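Local structure of glutaminase 1 (Escherichia coli, 1U60) at residues A[122-127]-A[190-195]; A[208-213]-A[217-222]. The protein catalyses the hydrolysis of L-glutamine to L-glutamate and ammonium, as a homotetrameric glutaminase. One frame throughout, in Å; residues are numbered along the deposited sequence.

In the fold
Contacts 1 and 2 are built from different elements of one glutaminase fold, which belongs to the beta-lactamase clan. Both are buried where they touch, but the turn of contact 2 runs out to the surface at T221 and H222. Contact 1 joins two helices, 117-126 and 185-195, far apart in sequence, and contains Y192, predicted to bind substrate. Contact 2 is local: helix 202-213 packs against the chain that follows it, close to the five-stranded antiparallel sheet and away from the predicted sites. The centres of contact 1 and contact 2 are about 23 Å apart. In each a helix threonine does most of the meeting: T124 faces a second helix, T211 backbone and a proline-containing turn.

Contact 1: residues A[122-127]-A[190-195]; sequences ATTSLI and DVYTRQ
The helical segments 122-126 and 190-195 cross steeply, their axes 9.4 Å apart at an angle of 105°, and the backbones come nearest at T124 and Y192, whose CA atoms lie 6.2 Å apart. This is a helix-helix crossing in the all-helical part of the glutaminase fold, which is related to the beta-lactamases. A single residue, T124, fills the gap from its side, its short branched side chain fitting the space at the crossing. A chi1 of -67° sets OG1 beside the backbone N and anti to the carbonyl carbon, and leaves CG2 anti to the N. The CG2 methyl of T124 meets V191 CG1 at 3.8 Å and lies equally close to the backbone N of Y192. OG1 is hydrogen-bonded to A120 O one turn earlier. T124 OG1 also lies at the edge of the Y192 ring, in its plane, 3.8 Å from Y192 CD1. Y192 is a predicted substrate-binding residue, and its side chain lies near N117 and N168, also predicted to bind substrate. Q195 comes alongside T124, running the opposite way; its OE1 is hydrogen-bonded with S68 OG, and Q195 NE2 lies 3.0 Å from T124 OG1.

Contact 2: residues A[208-213]-A[217-222]; sequences LGATLA and VNPLTH
The side-chain oxygen of N218, OD1, is gripped by two backbone N-H groups of its own segment: L220 N at 2.8 Å, almost head-on to the carbonyl (C=O...N 160°), and T221 N at 3.2 Å, well above the carbonyl plane. These bonds make an Asx turn and an Asx motif, a role for which asparagine, with a short side chain ending in a carbonyl, is well suited. CG anti to the backbone N (chi1 -179°) turns OD1 to the L220 and T221 N-H groups, while CB, CG and ND2 remain beside T211 OG1. T211 OG1 is 3.3 Å from N218 CA and 3.4 Å from N218 CB, contacts of van der Waals packing; its hydrogen bonds go to T207 O and L146 O, acceptors that must share its single proton. The CA atoms of T211 and N218 are 4.3 Å apart, and T211 CA makes a CH...O contact with V217 O at 3.5 Å, almost straight at 167°. Beside it A210 CB touches P219 CG at 3.8 Å; a residue as small as alanine lets the proline lie close. N218 ND2 bonds to Q145 O, tying the turn to helix 132-147. Strand 217-218 pairs antiparallel with 223-224, placing the Asx turn in a beta-hairpin link, while L208 and L212 of helix 202-213 pack against strand 265-270 and helix 68-80.

Contact 1: residues A[122-127]-A[190-195]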
# COMPACT_ATOMS: atom_id res chain seq x y z
N ALA A 122 18.30 -10.25 1.15
CA ALA A 122 17.93 -11.07 2.33
C ALA A 122 16.95 -12.18 1.97
O ALA A 122 17.12 -13.34 2.45
CB ALA A 122 17.40 -10.23 3.42
N THR A 123 16.00 -11.90 1.07
CA THR A 123 15.01 -12.90 0.64
C THR A 123 15.75 -13.98 -0.21
O THR A 123 15.52 -15.18 -0.06
CB THR A 123 13.91 -12.24 -0.12
OG1 THR A 123 13.29 -11.20 0.70
CG2 THR A 123 12.82 -13.26 -0.49
N THR A 124 16.64 -13.56 -1.12
CA THR A 124 17.46 -14.51 -1.86
C THR A 124 18.24 -15.43 -0.91
O THR A 124 18.34 -16.62 -1.17
CB THR A 124 18.40 -13.73 -2.78
OG1 THR A 124 17.66 -13.05 -3.80
CG2 THR A 124 19.35 -14.65 -3.56
N SER A 125 18.74 -14.90 0.20
CA SER A 125 19.50 -15.68 1.17
C SER A 125 18.65 -16.63 2.02
O SER A 125 19.20 -17.56 2.63
CB SER A 125 20.27 -14.74 2.15
OG SER A 125 19.44 -14.24 3.20
N LEU A 126 17.35 -16.35 2.08
CA LEU A 126 16.34 -17.10 2.85
C LEU A 126 15.84 -18.37 2.16
O LEU A 126 15.34 -19.26 2.85
CB LEU A 126 15.14 -16.19 3.17
CG LEU A 126 14.04 -16.64 4.13
CD1 LEU A 126 14.60 -17.16 5.45
CD2 LEU A 126 13.03 -15.52 4.37
N ILE A 127 15.98 -18.45 0.83
CA ILE A 127 15.59 -19.61 0.00
C ILE A 127 16.26 -20.89 0.54
O ILE A 127 17.41 -20.84 0.94
CB ILE A 127 16.06 -19.25 -1.52
CG1 ILE A 127 15.21 -18.12 -2.02
CG2 ILE A 127 16.08 -20.39 -2.54
CD1 ILE A 127 13.88 -18.22 -1.66
N ASP A 190 25.87 -12.74 -5.04
CA ASP A 190 26.06 -13.34 -6.34
C ASP A 190 24.70 -13.78 -6.92
O ASP A 190 24.37 -13.45 -8.03
CB ASP A 190 27.02 -14.53 -6.17
CG ASP A 190 27.19 -15.41 -7.40
OD1 ASP A 190 26.74 -15.09 -8.55
OD2 ASP A 190 27.79 -16.49 -7.28
N VAL A 191 23.93 -14.53 -6.16
CA VAL A 191 22.69 -15.09 -6.71
C VAL A 191 21.69 -13.98 -7.00
O VAL A 191 21.00 -14.02 -8.00
CB VAL A 191 22.13 -16.19 -5.86
CG1 VAL A 191 20.84 -16.73 -6.42
CG2 VAL A 191 23.16 -17.33 -5.81
N TYR A 192 21.66 -12.99 -6.11
CA TYR A 192 20.78 -11.84 -6.31
C TYR A 192 21.12 -11.17 -7.67
O TYR A 192 20.24 -10.82 -8.46
CB TYR A 192 20.87 -10.83 -5.16
CG TYR A 192 20.00 -9.64 -5.50
CD1 TYR A 192 18.63 -9.78 -5.52
CD2 TYR A 192 20.54 -8.43 -5.96
CE1 TYR A 192 17.82 -8.78 -5.89
CE2 TYR A 192 19.70 -7.39 -6.34
CZ TYR A 192 18.33 -7.59 -6.30
OH TYR A 192 17.43 -6.65 -6.74
N THR A 193 22.41 -11.01 -7.94
CA THR A 193 22.88 -10.45 -9.21
C THR A 193 22.44 -11.28 -10.42
O THR A 193 21.93 -10.74 -11.40
CB THR A 193 24.40 -10.31 -9.16
OG1 THR A 193 24.74 -9.48 -8.04
CG2 THR A 193 24.92 -9.61 -10.37
N ARG A 194 22.58 -12.59 -10.31
CA ARG A 194 22.12 -13.53 -11.35
C ARG A 194 20.64 -13.38 -11.61
O ARG A 194 20.23 -13.33 -12.76
CB ARG A 194 22.41 -14.99 -10.99
CG ARG A 194 23.89 -15.31 -10.85
CD ARG A 194 24.13 -16.79 -10.63
NE ARG A 194 25.33 -17.13 -9.87
CZ ARG A 194 25.76 -18.39 -9.66
NH1 ARG A 194 25.11 -19.41 -10.18
NH2 ARG A 194 26.83 -18.62 -8.94
N GLN A 195 19.84 -13.33 -10.55
CA GLN A 195 18.38 -13.34 -10.72
C GLN A 195 17.89 -12.10 -11.45
O GLN A 195 16.86 -12.11 -12.16
CB GLN A 195 17.67 -13.56 -9.40
CG GLN A 195 17.48 -12.29 -8.57
CD GLN A 195 16.70 -12.51 -7.32
OE1 GLN A 195 15.86 -11.63 -6.93
NE2 GLN A 195 16.96 -13.57 -6.64

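Contact 2: residues A[208-213]-A[217-222]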
# COMPACT_ATOMS: atom_id res chain seq x y z
N LEU A 208 3.84 -13.72 -15.77
CA LEU A 208 4.13 -13.66 -14.33
C LEU A 208 2.93 -13.03 -13.63
O LEU A 208 2.44 -13.58 -12.63
CB LEU A 208 5.38 -12.84 -14.08
CG LEU A 208 5.67 -12.37 -12.62
CD1 LEU A 208 5.73 -13.52 -11.62
CD2 LEU A 208 6.93 -11.55 -12.53
N GLY A 209 2.44 -11.92 -14.16
CA GLY A 209 1.25 -11.28 -13.61
C GLY A 209 0.01 -12.17 -13.59
O GLY A 209 -0.74 -12.17 -12.61
N ALA A 210 -0.21 -12.91 -14.68
CA ALA A 210 -1.36 -13.74 -14.83
C ALA A 210 -1.29 -14.96 -13.90
O ALA A 210 -2.30 -15.40 -13.38
CB ALA A 210 -1.52 -14.18 -16.24
N THR A 211 -0.09 -15.44 -13.63
CA THR A 211 0.08 -16.54 -12.69
C THR A 211 -0.36 -16.07 -11.30
O THR A 211 -1.07 -16.78 -10.58
CB THR A 211 1.51 -17.04 -12.71
OG1 THR A 211 1.83 -17.58 -14.02
CG2 THR A 211 1.66 -18.15 -11.67
N LEU A 212 0.03 -14.84 -10.94
CA LEU A 212 -0.38 -14.30 -9.67
C LEU A 212 -1.88 -14.03 -9.71
O LEU A 212 -2.61 -14.36 -8.74
CB LEU A 212 0.43 -13.05 -9.38
CG LEU A 212 1.94 -13.19 -9.22
CD1 LEU A 212 2.63 -11.79 -9.14
CD2 LEU A 212 2.30 -14.06 -7.99
N ALA A 213 -2.41 -13.46 -10.80
CA ALA A 213 -3.84 -13.17 -10.86
C ALA A 213 -4.70 -14.46 -10.72
O ALA A 213 -5.80 -14.40 -10.18
CB ALA A 213 -4.21 -12.43 -12.18
N VAL A 217 -1.56 -20.25 -10.41
CA VAL A 217 -1.61 -21.16 -11.56
C VAL A 217 -1.20 -20.42 -12.81
O VAL A 217 -1.83 -19.43 -13.17
CB VAL A 217 -3.04 -21.74 -11.77
CG1 VAL A 217 -3.13 -22.66 -12.99
CG2 VAL A 217 -3.51 -22.55 -10.54
N ASN A 218 -0.16 -20.89 -13.46
CA ASN A 218 0.27 -20.34 -14.76
C ASN A 218 -0.75 -20.76 -15.83
O ASN A 218 -0.92 -21.96 -16.09
CB ASN A 218 1.69 -20.81 -15.12
CG ASN A 218 2.15 -20.21 -16.46
OD1 ASN A 218 1.36 -20.09 -17.40
ND2 ASN A 218 3.44 -19.86 -16.55
N PRO A 219 -1.51 -19.80 -16.37
CA PRO A 219 -2.62 -20.16 -17.27
C PRO A 219 -2.16 -20.61 -18.66
O PRO A 219 -2.99 -21.08 -19.44
CB PRO A 219 -3.48 -18.89 -17.29
CG PRO A 219 -2.47 -17.75 -17.13
CD PRO A 219 -1.40 -18.33 -16.22
N LEU A 220 -0.86 -20.47 -18.99
CA LEU A 220 -0.37 -20.90 -20.29
C LEU A 220 0.17 -22.32 -20.24
O LEU A 220 0.06 -23.05 -21.21
CB LEU A 220 0.71 -19.97 -20.84
CG LEU A 220 0.23 -18.52 -21.02
CD1 LEU A 220 1.34 -17.68 -21.67
CD2 LEU A 220 -1.10 -18.34 -21.77
N THR A 221 0.74 -22.71 -19.10
CA THR A 221 1.28 -24.05 -18.92
C THR A 221 0.30 -24.90 -18.11
O THR A 221 0.58 -26.06 -17.91
CB THR A 221 2.64 -24.02 -18.17
OG1 THR A 221 2.49 -23.34 -16.91
CG2 THR A 221 3.66 -23.19 -18.92
N HIS A 222 -0.79 -24.30 -17.60
CA HIS A 222 -1.85 -25.02 -16.85
C HIS A 222 -1.21 -25.78 -15.70
O HIS A 222 -1.39 -27.02 -15.57
CB HIS A 222 -2.64 -26.00 -17.75
CG HIS A 222 -3.08 -25.40 -19.05
ND1 HIS A 222 -2.33 -25.48 -20.20
CD2 HIS A 222 -4.19 -24.70 -19.38
CE1 HIS A 222 -2.94 -24.82 -21.17
NE2 HIS A 222 -4.08 -24.35 -20.70